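Local coordinates for carboxysome shell vertex protein CcmL (Gloeobacter violaceus, PDB 4JW0) that probably forms the pentameric vertices of the carboxysome, a polyhedral inclusion in which RuBisCO is sequestered, bringing curvature to an otherwise flat layer of CcmK subunits, at residues G4-T9 / E53-S58; P17-V22 / R72-V77; E41-G46 / A76-I81. All coordinates share one frame; numbering follows the deposited sequence.

Contact 1 of 3, residues G4-T9 / E53-S58; sequences GRVRGT and EWVLFS
Two groups hold the carbonyl oxygen of Gly4. Val55 N donates to Gly4 O over 2.8 Å, nearly along the C=O axis and close to straight (168°), while Trp54 CA adds a weaker C-H...O contact to the same oxygen at 3.3 Å. Gly4 N returns a bond to Val55 O at 2.9 Å, which makes Gly4 and Val55 an antiparallel hydrogen-bonded pair. One step along, Glu53 O takes Val6 N at 3.0 Å and has the CA of Arg5 beside it. Glycine suits position 4 because a CB would press on Phe57 CE1: Phe57 CG stands in the crowded position between its own N and carbonyl carbon (chi1 72°), and Gly4 N lies at the edge of the ring. Val6 and Val55 cross at about a right angle, CG2 of Val6 lying 4.1 Å from CG1 of Val55, compact apolar chains suited to a buried contact. Arg5 shares the other face with Trp54, but its guanidinium leads off to Gln28, and the indole stacks on Tyr93. Beyond, Arg7 and Gly8 form a classic beta bulge opposite Leu26. Such antiparallel pairing of the first and fourth strands is typical of the OB-fold barrel.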
# COMPACT_ATOMS: atom_id res chain seq x y z
N GLY A 4 3.56 -7.07 15.30
CA GLY A 4 2.24 -7.52 15.66
C GLY A 4 2.30 -8.50 16.81
O GLY A 4 3.33 -9.12 17.06
N ARG A 5 1.18 -8.62 17.52
CA ARG A 5 1.05 -9.58 18.60
C ARG A 5 0.05 -10.65 18.17
O ARG A 5 -1.02 -10.33 17.63
CB ARG A 5 0.59 -8.84 19.87
CG ARG A 5 0.14 -9.71 21.02
CD ARG A 5 -0.13 -8.85 22.26
NE ARG A 5 -1.46 -8.24 22.26
CZ ARG A 5 -2.36 -8.38 23.23
NH1 ARG A 5 -2.10 -9.12 24.31
NH2 ARG A 5 -3.54 -7.78 23.14
N VAL A 6 0.39 -11.92 18.37
CA VAL A 6 -0.47 -13.00 17.92
C VAL A 6 -1.68 -13.11 18.84
O VAL A 6 -1.52 -13.31 20.05
CB VAL A 6 0.25 -14.35 17.88
CG1 VAL A 6 -0.70 -15.44 17.42
CG2 VAL A 6 1.47 -14.30 16.97
N ARG A 7 -2.87 -12.98 18.28
CA ARG A 7 -4.10 -13.03 19.07
C ARG A 7 -4.94 -14.28 18.82
O ARG A 7 -5.77 -14.64 19.64
CB ARG A 7 -4.96 -11.79 18.80
CG ARG A 7 -4.34 -10.49 19.28
CD ARG A 7 -4.63 -10.21 20.74
NE ARG A 7 -4.05 -11.20 21.65
CZ ARG A 7 -4.74 -11.88 22.58
NH1 ARG A 7 -6.04 -11.69 22.74
NH2 ARG A 7 -4.11 -12.76 23.34
N GLY A 8 -4.73 -14.94 17.69
CA GLY A 8 -5.51 -16.12 17.37
C GLY A 8 -5.32 -16.61 15.96
O GLY A 8 -4.35 -16.26 15.30
N THR A 9 -6.28 -17.41 15.49
CA THR A 9 -6.18 -18.03 14.18
C THR A 9 -7.49 -17.87 13.42
O THR A 9 -8.56 -17.70 14.02
CB THR A 9 -5.87 -19.53 14.28
OG1 THR A 9 -7.01 -20.23 14.79
CG2 THR A 9 -4.68 -19.77 15.18
N GLU A 53 2.85 -13.96 21.36
CA GLU A 53 4.20 -13.69 20.88
C GLU A 53 4.21 -12.46 19.99
O GLU A 53 3.24 -12.18 19.30
CB GLU A 53 4.75 -14.90 20.14
CG GLU A 53 5.05 -16.08 21.04
CD GLU A 53 5.91 -17.14 20.37
OE1 GLU A 53 5.45 -17.76 19.40
OE2 GLU A 53 7.05 -17.34 20.81
N TRP A 54 5.31 -11.71 20.03
CA TRP A 54 5.49 -10.58 19.13
C TRP A 54 6.15 -11.08 17.86
O TRP A 54 7.09 -11.87 17.92
CB TRP A 54 6.37 -9.50 19.76
CG TRP A 54 5.66 -8.60 20.73
CD1 TRP A 54 4.54 -8.89 21.44
CD2 TRP A 54 6.03 -7.27 21.08
NE1 TRP A 54 4.19 -7.81 22.23
CE2 TRP A 54 5.09 -6.81 22.02
CE3 TRP A 54 7.07 -6.42 20.70
CZ2 TRP A 54 5.16 -5.53 22.58
CZ3 TRP A 54 7.14 -5.16 21.26
CH2 TRP A 54 6.19 -4.73 22.19
N VAL A 55 5.66 -10.63 16.72
CA VAL A 55 6.25 -11.00 15.45
C VAL A 55 6.53 -9.78 14.59
O VAL A 55 5.90 -8.73 14.75
CB VAL A 55 5.34 -11.96 14.65
CG1 VAL A 55 5.07 -13.22 15.45
CG2 VAL A 55 4.04 -11.27 14.27
N LEU A 56 7.48 -9.92 13.68
CA LEU A 56 7.62 -8.99 12.57
C LEU A 56 6.83 -9.56 11.41
O LEU A 56 6.88 -10.77 11.16
CB LEU A 56 9.07 -8.84 12.14
CG LEU A 56 10.02 -8.00 12.99
CD1 LEU A 56 11.42 -8.11 12.40
CD2 LEU A 56 9.57 -6.55 13.07
N PHE A 57 6.09 -8.71 10.71
CA PHE A 57 5.38 -9.16 9.52
C PHE A 57 5.50 -8.15 8.40
O PHE A 57 5.66 -6.95 8.63
CB PHE A 57 3.92 -9.50 9.83
CG PHE A 57 3.04 -8.31 10.10
CD1 PHE A 57 2.99 -7.74 11.37
CD2 PHE A 57 2.24 -7.78 9.10
CE1 PHE A 57 2.18 -6.65 11.63
CE2 PHE A 57 1.42 -6.69 9.36
CZ PHE A 57 1.39 -6.12 10.62
N SER A 58 5.44 -8.68 7.18
CA SER A 58 5.53 -7.87 5.97
C SER A 58 4.23 -7.94 5.22
O SER A 58 3.48 -8.91 5.37
CB SER A 58 6.66 -8.38 5.08
OG SER A 58 7.91 -8.18 5.70

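Contact 2 of 3, residues P17-V22 / R72-V77; sequences PSMVGV and RPVDAV
Arg72 leaves its backbone with CG anti to the carbonyl carbon (chi1 -76°) and then runs extended from CG to NE, which carries the guanidinium to the 17-22 loop. Met19 starts from the same first torsion but bends where Arg72 runs straight: chi2 (-58°) turns SD toward the other segment, and a second bend at chi3 places CE. Ser18 O lies at the edge of the guanidinium, near its plane, and accepts a weak, bent bond from Arg72 NE (3.0 Å, 130°). Val22 comes tip to tip from another side, its CG2 over one face, offset toward the rim and 3.7 Å from Arg72 CZ. An alanine at Arg72 would remove both the donor to Ser18 O and the flat surface facing Val22, and would probably leave the loop less firmly tied to this segment. The loop itself is a short 3-10 segment, residues 17-19, running into a type II beta turn from Met19 to Val22; Gly21 has a positive phi at which a CB would jam against the preceding carbonyl oxygen. In the OB fold this is the connection between the first two strands, and it meets the approach to strand 76-81. There Pro73 centres an inverse gamma turn, and its ring reaches Met19, with CD 3.7 Å from Met19 SD. Ser18 OG, in the crowded position between N and carbonyl carbon, sits only 3.1 Å from Pro73 CD. The end of Met19 also lies against Val74, the two side chains crossing obliquely. Arg72 NH1 also has a weak hydrogen bond to Ser69 OG. Met19 packs on Ile79 of a neighbouring subunit, and Pro73 O accepts a hydrogen bond from Ser58 OG of that subunit.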
# COMPACT_ATOMS: atom_id res chain seq x y z
N PRO A 17 -7.82 -22.90 -3.98
CA PRO A 17 -6.99 -24.10 -3.79
C PRO A 17 -5.51 -23.82 -3.53
O PRO A 17 -4.86 -24.61 -2.84
CB PRO A 17 -7.17 -24.87 -5.11
CG PRO A 17 -7.75 -23.89 -6.08
CD PRO A 17 -8.56 -22.94 -5.25
N SER A 18 -4.99 -22.73 -4.07
CA SER A 18 -3.59 -22.38 -3.86
C SER A 18 -3.28 -22.07 -2.39
O SER A 18 -2.11 -22.03 -2.00
CB SER A 18 -3.21 -21.18 -4.72
OG SER A 18 -4.04 -20.07 -4.45
N MET A 19 -4.32 -21.86 -1.59
CA MET A 19 -4.13 -21.49 -0.19
C MET A 19 -4.17 -22.67 0.78
O MET A 19 -4.04 -22.50 1.99
CB MET A 19 -5.17 -20.45 0.22
CG MET A 19 -5.02 -19.12 -0.51
SD MET A 19 -3.40 -18.37 -0.27
CE MET A 19 -3.41 -18.22 1.52
N VAL A 20 -4.35 -23.88 0.25
CA VAL A 20 -4.36 -25.06 1.10
C VAL A 20 -3.01 -25.22 1.80
O VAL A 20 -1.96 -25.07 1.18
CB VAL A 20 -4.67 -26.34 0.29
CG1 VAL A 20 -4.43 -27.58 1.14
CG2 VAL A 20 -6.09 -26.30 -0.22
N GLY A 21 -3.06 -25.50 3.10
CA GLY A 21 -1.86 -25.73 3.88
C GLY A 21 -1.40 -24.50 4.65
O GLY A 21 -0.56 -24.60 5.55
N VAL A 22 -1.94 -23.35 4.30
CA VAL A 22 -1.51 -22.09 4.89
C VAL A 22 -2.21 -21.85 6.23
O VAL A 22 -3.43 -21.91 6.31
CB VAL A 22 -1.80 -20.92 3.95
CG1 VAL A 22 -1.32 -19.61 4.56
CG2 VAL A 22 -1.14 -21.15 2.60
N ARG A 72 0.78 -17.73 -4.64
CA ARG A 72 -0.35 -17.67 -3.72
C ARG A 72 -0.87 -16.25 -3.58
O ARG A 72 -0.08 -15.30 -3.53
CB ARG A 72 0.05 -18.18 -2.35
CG ARG A 72 0.17 -19.68 -2.25
CD ARG A 72 0.35 -20.10 -0.81
NE ARG A 72 0.57 -21.54 -0.70
CZ ARG A 72 1.42 -22.11 0.15
NH1 ARG A 72 2.14 -21.38 0.99
NH2 ARG A 72 1.55 -23.43 0.17
N PRO A 73 -2.20 -16.09 -3.51
CA PRO A 73 -2.79 -14.76 -3.34
C PRO A 73 -2.73 -14.27 -1.89
O PRO A 73 -3.75 -13.95 -1.29
CB PRO A 73 -4.23 -14.95 -3.80
CG PRO A 73 -4.51 -16.40 -3.55
CD PRO A 73 -3.22 -17.13 -3.76
N VAL A 74 -1.51 -14.22 -1.35
CA VAL A 74 -1.29 -13.79 0.03
C VAL A 74 -0.57 -12.45 0.06
O VAL A 74 0.34 -12.21 -0.74
CB VAL A 74 -0.46 -14.82 0.83
CG1 VAL A 74 -1.28 -16.06 1.08
CG2 VAL A 74 0.83 -15.17 0.09
N ASP A 75 -0.96 -11.59 0.99
CA ASP A 75 -0.43 -10.23 1.04
C ASP A 75 0.10 -9.85 2.43
O ASP A 75 0.35 -8.67 2.70
CB ASP A 75 -1.50 -9.23 0.60
CG ASP A 75 -2.62 -9.11 1.62
OD1 ASP A 75 -2.71 -10.00 2.49
OD2 ASP A 75 -3.40 -8.13 1.55
N ALA A 76 0.24 -10.83 3.31
CA ALA A 76 0.83 -10.60 4.62
C ALA A 76 1.47 -11.88 5.11
O ALA A 76 0.90 -12.97 4.99
CB ALA A 76 -0.22 -10.12 5.60
N VAL A 77 2.67 -11.74 5.66
CA VAL A 77 3.46 -12.90 6.06
C VAL A 77 4.21 -12.62 7.36
O VAL A 77 4.77 -11.54 7.54
CB VAL A 77 4.48 -13.27 4.95
CG1 VAL A 77 5.45 -12.12 4.70
CG2 VAL A 77 5.22 -14.54 5.31

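Contact 3 of 3, residues E41-G46 / A76-I81; sequences EVAADG and AVVIGI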
# COMPACT_ATOMS: atom_id res chain seq x y z
N GLU A 41 -4.09 -7.44 11.36
CA GLU A 41 -3.80 -8.02 10.05
C GLU A 41 -3.84 -9.52 10.21
O GLU A 41 -3.44 -10.05 11.25
CB GLU A 41 -2.41 -7.59 9.56
CG GLU A 41 -2.09 -7.99 8.11
CD GLU A 41 -2.69 -7.03 7.08
OE1 GLU A 41 -2.93 -5.85 7.43
OE2 GLU A 41 -2.90 -7.43 5.92
N VAL A 42 -4.35 -10.22 9.20
CA VAL A 42 -4.27 -11.68 9.18
C VAL A 42 -3.10 -12.06 8.27
O VAL A 42 -3.04 -11.66 7.11
CB VAL A 42 -5.57 -12.33 8.68
CG1 VAL A 42 -5.43 -13.84 8.69
CG2 VAL A 42 -6.74 -11.91 9.56
N ALA A 43 -2.16 -12.82 8.82
CA ALA A 43 -0.93 -13.13 8.12
C ALA A 43 -0.70 -14.63 8.01
O ALA A 43 -1.07 -15.41 8.90
CB ALA A 43 0.25 -12.47 8.83
N ALA A 44 -0.10 -15.04 6.90
CA ALA A 44 0.35 -16.41 6.74
C ALA A 44 1.54 -16.66 7.67
O ALA A 44 2.46 -15.84 7.74
CB ALA A 44 0.75 -16.67 5.30
N ASP A 45 1.51 -17.79 8.37
CA ASP A 45 2.56 -18.11 9.32
C ASP A 45 3.24 -19.43 8.99
O ASP A 45 2.69 -20.51 9.26
CB ASP A 45 2.02 -18.18 10.74
CG ASP A 45 3.10 -18.50 11.77
OD1 ASP A 45 4.28 -18.17 11.51
OD2 ASP A 45 2.79 -19.10 12.82
N GLY A 46 4.44 -19.34 8.43
CA GLY A 46 5.28 -20.50 8.20
C GLY A 46 6.42 -20.55 9.20
O GLY A 46 7.29 -21.42 9.12
N ALA A 76 0.24 -10.83 3.31
CA ALA A 76 0.83 -10.60 4.62
C ALA A 76 1.47 -11.88 5.11
O ALA A 76 0.90 -12.97 4.99
CB ALA A 76 -0.22 -10.12 5.60
N VAL A 77 2.67 -11.74 5.66
CA VAL A 77 3.46 -12.90 6.06
C VAL A 77 4.21 -12.62 7.36
O VAL A 77 4.77 -11.54 7.54
CB VAL A 77 4.48 -13.27 4.95
CG1 VAL A 77 5.45 -12.12 4.70
CG2 VAL A 77 5.22 -14.54 5.31
N VAL A 78 4.19 -13.59 8.26
CA VAL A 78 5.01 -13.55 9.46
C VAL A 78 6.43 -13.91 9.05
O VAL A 78 6.65 -14.98 8.47
CB VAL A 78 4.51 -14.56 10.52
CG1 VAL A 78 5.46 -14.62 11.71
CG2 VAL A 78 3.10 -14.22 10.98
N ILE A 79 7.39 -13.05 9.34
CA ILE A 79 8.76 -13.33 8.94
C ILE A 79 9.66 -13.68 10.11
O ILE A 79 10.73 -14.26 9.92
CB ILE A 79 9.37 -12.18 8.12
CG1 ILE A 79 9.57 -10.94 8.98
CG2 ILE A 79 8.48 -11.89 6.91
CD1 ILE A 79 10.25 -9.81 8.26
N GLY A 80 9.24 -13.35 11.33
CA GLY A 80 10.03 -13.70 12.50
C GLY A 80 9.34 -13.48 13.82
O GLY A 80 8.53 -12.57 13.98
N ILE A 81 9.68 -14.33 14.79
CA ILE A 81 9.30 -14.10 16.17
C ILE A 81 10.34 -13.19 16.80
O ILE A 81 11.54 -13.43 16.70
CB ILE A 81 9.20 -15.43 16.95
CG1 ILE A 81 8.08 -16.29 16.37
CG2 ILE A 81 8.97 -15.15 18.44
CD1 ILE A 81 8.15 -17.76 16.77
O HOH W 1 5.84 -17.13 7.37
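Backbone hydrogen bonds come first. Ala44 uses both its polar groups on the residues flanking Val77: its N donates to Ala76 O at 3.0 Å, coming from above the carbonyl plane, while its O receives Val78 N at 2.9 Å, almost perfectly straight (177°). The result is a single bridge between strands whose directions differ by 65°, so the pairing is brief. One water extends it, accepting from Gly46 N and donating to Val78 O at a short 2.5 Å. Apolar contacts fill the buried side. Ala43 CB lies 4.0 Å from Ala76 CB and equally far from CG2 of Val78, and methyl groups suit backbones crossing this closely. Ala76 CB also meets Glu41 CG at 3.8 Å, where the glutamate chain bends at chi2. Charged ends look elsewhere: Glu41 OE1 forms a salt bridge with Arg59 of its own chain and OE2 a hydrogen bond with Met1 N of a neighbouring subunit, whereas Asp45 folds its carboxylate onto the backbone N-H groups of Val47, Gly48 and Ala49. Asp45 OD1 still touches Val78, 3.7 Å from CG1. A short, steeply splayed junction of the third strand with the fifth is how an OB-fold barrel closes.

From the N terminus, residues 4-9 open the loop that contact 1 closes at 53-58. Segments 17-22 and 41-46 lie within that loop, but their partners, 72-77 and 76-81, come after 53-58, so contacts 2 and 3 each cross contact 1. These two end on the same part of the chain and share Ala76 and Val77. Strand 76-81 is therefore the common rail: Leu56 of contact 1 joins Ile79 of contact 3 by a backbone hydrogen bond, and Val22 of contact 2 packs on Ala44 of contact 3. Contacts 1 and 3, their centres about 7 Å apart, hold the barrel body, while contact 2, whose centre is about 14 Å from the centre of the chain, ties its outlying loops together.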